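Local coordinates for kelch-like protein 7 (Homo sapiens, PDB 3II7) that serves as the substrate-specific adapter of a CUL3-RBX1 E3 ubiquitin ligase, this piece being its Kelch-repeat domain, at residues G207-V218 with M230-V241. Numbering follows the deposited sequence. Where two conformers were deposited one is given.
With EDO (1,2-ethanediol), chain J; EDO (1,2-ethanediol), chain K; EDO (1,2-ethanediol), chain L; EDO (1,2-ethanediol), chain I.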
# COMPACT_ATOMS: atom_id res chain seq x y z
N GLY A 207 -2.21 9.99 6.75
CA GLY A 207 -3.52 10.39 6.28
C GLY A 207 -4.52 9.27 6.26
O GLY A 207 -4.61 8.47 7.22
N GLY A 208 -5.27 9.22 5.17
CA GLY A 208 -6.38 8.30 4.99
C GLY A 208 -7.68 8.96 5.43
O GLY A 208 -7.85 10.17 5.31
N GLN A 209 -8.59 8.14 5.92
CA GLN A 209 -9.92 8.59 6.36
C GLN A 209 -10.48 7.67 7.42
O GLN A 209 -10.05 6.55 7.60
CB GLN A 209 -10.90 8.62 5.18
CG GLN A 209 -11.16 7.29 4.56
CD GLN A 209 -12.12 7.34 3.43
OE1 GLN A 209 -13.19 7.99 3.50
NE2 GLN A 209 -11.76 6.67 2.33
N ASN A 210 -11.47 8.17 8.13
CA ASN A 210 -12.24 7.30 9.03
C ASN A 210 -13.70 7.64 8.99
O ASN A 210 -14.15 8.28 8.06
CB ASN A 210 -11.64 7.30 10.43
CG ASN A 210 -11.59 8.64 11.06
OD1 ASN A 210 -12.48 9.49 10.85
ND2 ASN A 210 -10.55 8.87 11.86
N GLY A 211 -14.46 7.15 9.97
CA GLY A 211 -15.89 7.35 9.96
C GLY A 211 -16.32 8.80 10.05
O GLY A 211 -17.45 9.14 9.70
N LEU A 212 -15.43 9.66 10.51
CA LEU A 212 -15.74 11.05 10.71
C LEU A 212 -15.17 11.97 9.60
O LEU A 212 -15.37 13.16 9.62
CB LEU A 212 -15.30 11.47 12.11
CG LEU A 212 -16.33 10.98 13.19
CD1 LEU A 212 -16.95 9.64 12.88
CD2 LEU A 212 -15.78 10.94 14.59
N GLY A 213 -14.51 11.38 8.61
CA GLY A 213 -14.01 12.14 7.49
C GLY A 213 -12.56 11.85 7.14
O GLY A 213 -11.97 10.88 7.62
N GLY A 214 -11.99 12.73 6.33
CA GLY A 214 -10.60 12.60 5.90
C GLY A 214 -9.62 13.03 6.95
O GLY A 214 -10.02 13.63 7.97
N LEU A 215 -8.34 12.74 6.74
CA LEU A 215 -7.30 13.00 7.72
C LEU A 215 -6.09 13.66 7.06
O LEU A 215 -5.55 13.11 6.10
CB LEU A 215 -6.85 11.71 8.37
CG LEU A 215 -7.87 10.93 9.18
CD1 LEU A 215 -7.38 9.53 9.51
CD2 LEU A 215 -8.20 11.70 10.47
N ASP A 216 -5.65 14.79 7.62
CA ASP A 216 -4.37 15.37 7.23
C ASP A 216 -3.26 14.89 8.12
O ASP A 216 -2.10 15.10 7.79
CB ASP A 216 -4.41 16.91 7.17
CG ASP A 216 -4.68 17.57 8.52
OD1 ASP A 216 -5.18 16.92 9.45
OD2 ASP A 216 -4.41 18.77 8.64
N ASN A 217 -3.59 14.22 9.22
CA ASN A 217 -2.58 13.95 10.22
C ASN A 217 -1.79 12.67 9.96
O ASN A 217 -2.13 11.81 9.09
CB ASN A 217 -3.11 14.10 11.66
CG ASN A 217 -4.16 13.06 12.04
OD1 ASN A 217 -4.16 11.94 11.57
ND2 ASN A 217 -5.03 13.46 12.97
N VAL A 218 -0.69 12.57 10.68
CA VAL A 218 0.35 11.61 10.42
C VAL A 218 0.90 11.13 11.73
O VAL A 218 1.14 11.92 12.64
CB VAL A 218 1.49 12.25 9.57
CG1 VAL A 218 2.65 11.22 9.29
CG2 VAL A 218 0.93 12.82 8.24
N MET A 230 2.17 11.06 17.19
CA MET A 230 1.87 12.04 16.13
C MET A 230 3.11 12.83 15.72
O MET A 230 3.95 13.19 16.55
CB MET A 230 0.82 13.07 16.58
CG MET A 230 -0.52 12.54 17.05
SD MET A 230 -1.38 11.51 15.85
CE MET A 230 -1.37 12.41 14.39
N VAL A 231 3.21 13.11 14.43
CA VAL A 231 4.19 14.04 13.89
C VAL A 231 3.45 15.16 13.17
O VAL A 231 2.25 15.34 13.38
CB VAL A 231 5.25 13.31 13.01
CG1 VAL A 231 6.05 12.33 13.87
CG2 VAL A 231 4.61 12.61 11.84
N SER A 232 4.17 15.97 12.39
CA SER A 232 3.55 17.11 11.72
C SER A 232 2.57 16.63 10.67
O SER A 232 2.83 15.63 9.97
CB SER A 232 4.60 18.00 11.04
OG SER A 232 5.35 18.75 12.01
N PRO A 233 1.45 17.36 10.50
CA PRO A 233 0.46 16.96 9.52
C PRO A 233 0.81 17.36 8.12
O PRO A 233 1.60 18.32 7.90
CB PRO A 233 -0.80 17.69 9.97
CG PRO A 233 -0.28 18.93 10.64
CD PRO A 233 0.99 18.51 11.31
N MET A 234 0.21 16.66 7.14
CA MET A 234 0.32 17.02 5.75
C MET A 234 -0.33 18.37 5.52
O MET A 234 -1.30 18.71 6.19
CB MET A 234 -0.40 16.01 4.85
CG MET A 234 0.23 14.66 4.75
SD MET A 234 -0.72 13.63 3.58
CE MET A 234 -2.02 13.23 4.67
N PRO A 235 0.16 19.12 4.50
CA PRO A 235 -0.50 20.39 4.11
C PRO A 235 -1.85 20.24 3.36
O PRO A 235 -2.46 21.25 2.98
CB PRO A 235 0.55 21.07 3.24
CG PRO A 235 1.43 20.03 2.77
CD PRO A 235 1.41 18.90 3.78
N TRP A 236 -2.31 19.00 3.19
CA TRP A 236 -3.47 18.67 2.38
C TRP A 236 -4.32 17.71 3.19
O TRP A 236 -3.78 16.75 3.77
CB TRP A 236 -2.99 17.98 1.11
CG TRP A 236 -4.06 17.47 0.16
CD1 TRP A 236 -4.75 18.21 -0.79
CD2 TRP A 236 -4.49 16.13 0.01
NE1 TRP A 236 -5.59 17.39 -1.49
CE2 TRP A 236 -5.47 16.11 -1.01
CE3 TRP A 236 -4.18 14.93 0.67
CZ2 TRP A 236 -6.10 14.95 -1.41
CZ3 TRP A 236 -4.83 13.77 0.26
CH2 TRP A 236 -5.78 13.79 -0.76
N LYS A 237 -5.61 17.93 3.19
CA LYS A 237 -6.56 17.04 3.92
C LYS A 237 -7.52 16.42 2.93
O LYS A 237 -8.37 17.10 2.38
CB LYS A 237 -7.33 17.85 4.94
CG LYS A 237 -8.19 17.03 5.85
CD LYS A 237 -8.56 17.78 7.12
CE LYS A 237 -9.32 16.92 8.05
NZ LYS A 237 -9.74 17.70 9.30
N GLY A 238 -7.36 15.12 2.71
CA GLY A 238 -8.22 14.36 1.82
C GLY A 238 -8.60 13.03 2.47
O GLY A 238 -8.46 12.87 3.68
N VAL A 239 -9.05 12.09 1.66
CA VAL A 239 -9.57 10.81 2.19
C VAL A 239 -8.75 9.57 1.79
O VAL A 239 -8.86 8.52 2.42
CB VAL A 239 -11.06 10.61 1.83
CG1 VAL A 239 -11.94 11.68 2.54
CG2 VAL A 239 -11.30 10.61 0.28
N THR A 240 -7.94 9.68 0.72
CA THR A 240 -7.02 8.59 0.37
C THR A 240 -5.65 9.16 0.03
O THR A 240 -5.53 10.32 -0.43
CB THR A 240 -7.55 7.71 -0.78
OG1 THR A 240 -7.38 8.40 -2.03
CG2 THR A 240 -9.03 7.34 -0.57
N VAL A 241 -4.62 8.38 0.29
CA VAL A 241 -3.28 8.78 -0.13
C VAL A 241 -2.53 7.63 -0.72
O VAL A 241 -2.72 6.48 -0.37
CB VAL A 241 -2.44 9.40 0.97
CG1 VAL A 241 -2.91 10.84 1.30
CG2 VAL A 241 -2.42 8.52 2.17
C1 EDO J . -6.88 20.87 0.90
O1 EDO J . -6.50 20.54 2.24
C2 EDO J . -7.81 19.80 0.39
O2 EDO J . -8.95 19.67 1.23
C1 EDO K . -11.62 15.50 3.35
O1 EDO K . -12.75 15.21 2.49
C2 EDO K . -12.07 15.97 4.72
O2 EDO K . -13.08 15.10 5.22
C1 EDO L . -15.14 4.67 13.38
O1 EDO L . -15.50 4.34 12.02
C2 EDO L . -13.80 5.39 13.46
O2 EDO L . -13.83 6.64 12.74
C1 EDO I . -10.15 6.56 -5.12
O1 EDO I . -9.81 7.45 -6.19
C2 EDO I . -9.31 6.89 -3.90
O2 EDO I . -7.88 6.63 -4.11
O HOH W 1 -10.36 15.51 10.85
O HOH W 2 -4.93 13.93 3.72
O HOH W 3 -0.12 15.02 12.20
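The carbonyl oxygen of D216 accepts a hydrogen bond from the backbone N-H of M234 (O to N 2.9 Å), pinning the hairpin loop of one blade of this Kelch beta-propeller to the linker leading to strand 242-246 of the next blade. A second backbone bond, V231 N to V218 O at 3.0 Å, is nearly straight (173°) and ties the linker's start to the blade's third strand, 218-222; water 3 joins V218 N to V231 O beside it. Branched V218 suits this seam: CG1, anti to its own backbone N (chi1 179°), reaches V231 CG2 at 3.5 Å, while CG2 turns to M234 CG. Flexible M234 bends at chi3, carrying its methyl CE to 3.6 Å from G207 CA; G207 has no side chain, and its positive phi (61°) favours glycine. G214, likewise without one, brings its CA to 3.1 Å from G238 O in a CA-H...O contact. K237, exposed and extended, runs over the loop, CE 3.4 Å from G214 O and NZ donating to water 1. Farther along, Q209 lays CB and CG against V239 O, and NE2 hydrogen-bonds N193 OD1. Water 2 stitches the two backbones together, accepting from G238 N at 2.9 Å, its oxygen 2.6 Å from L215 O.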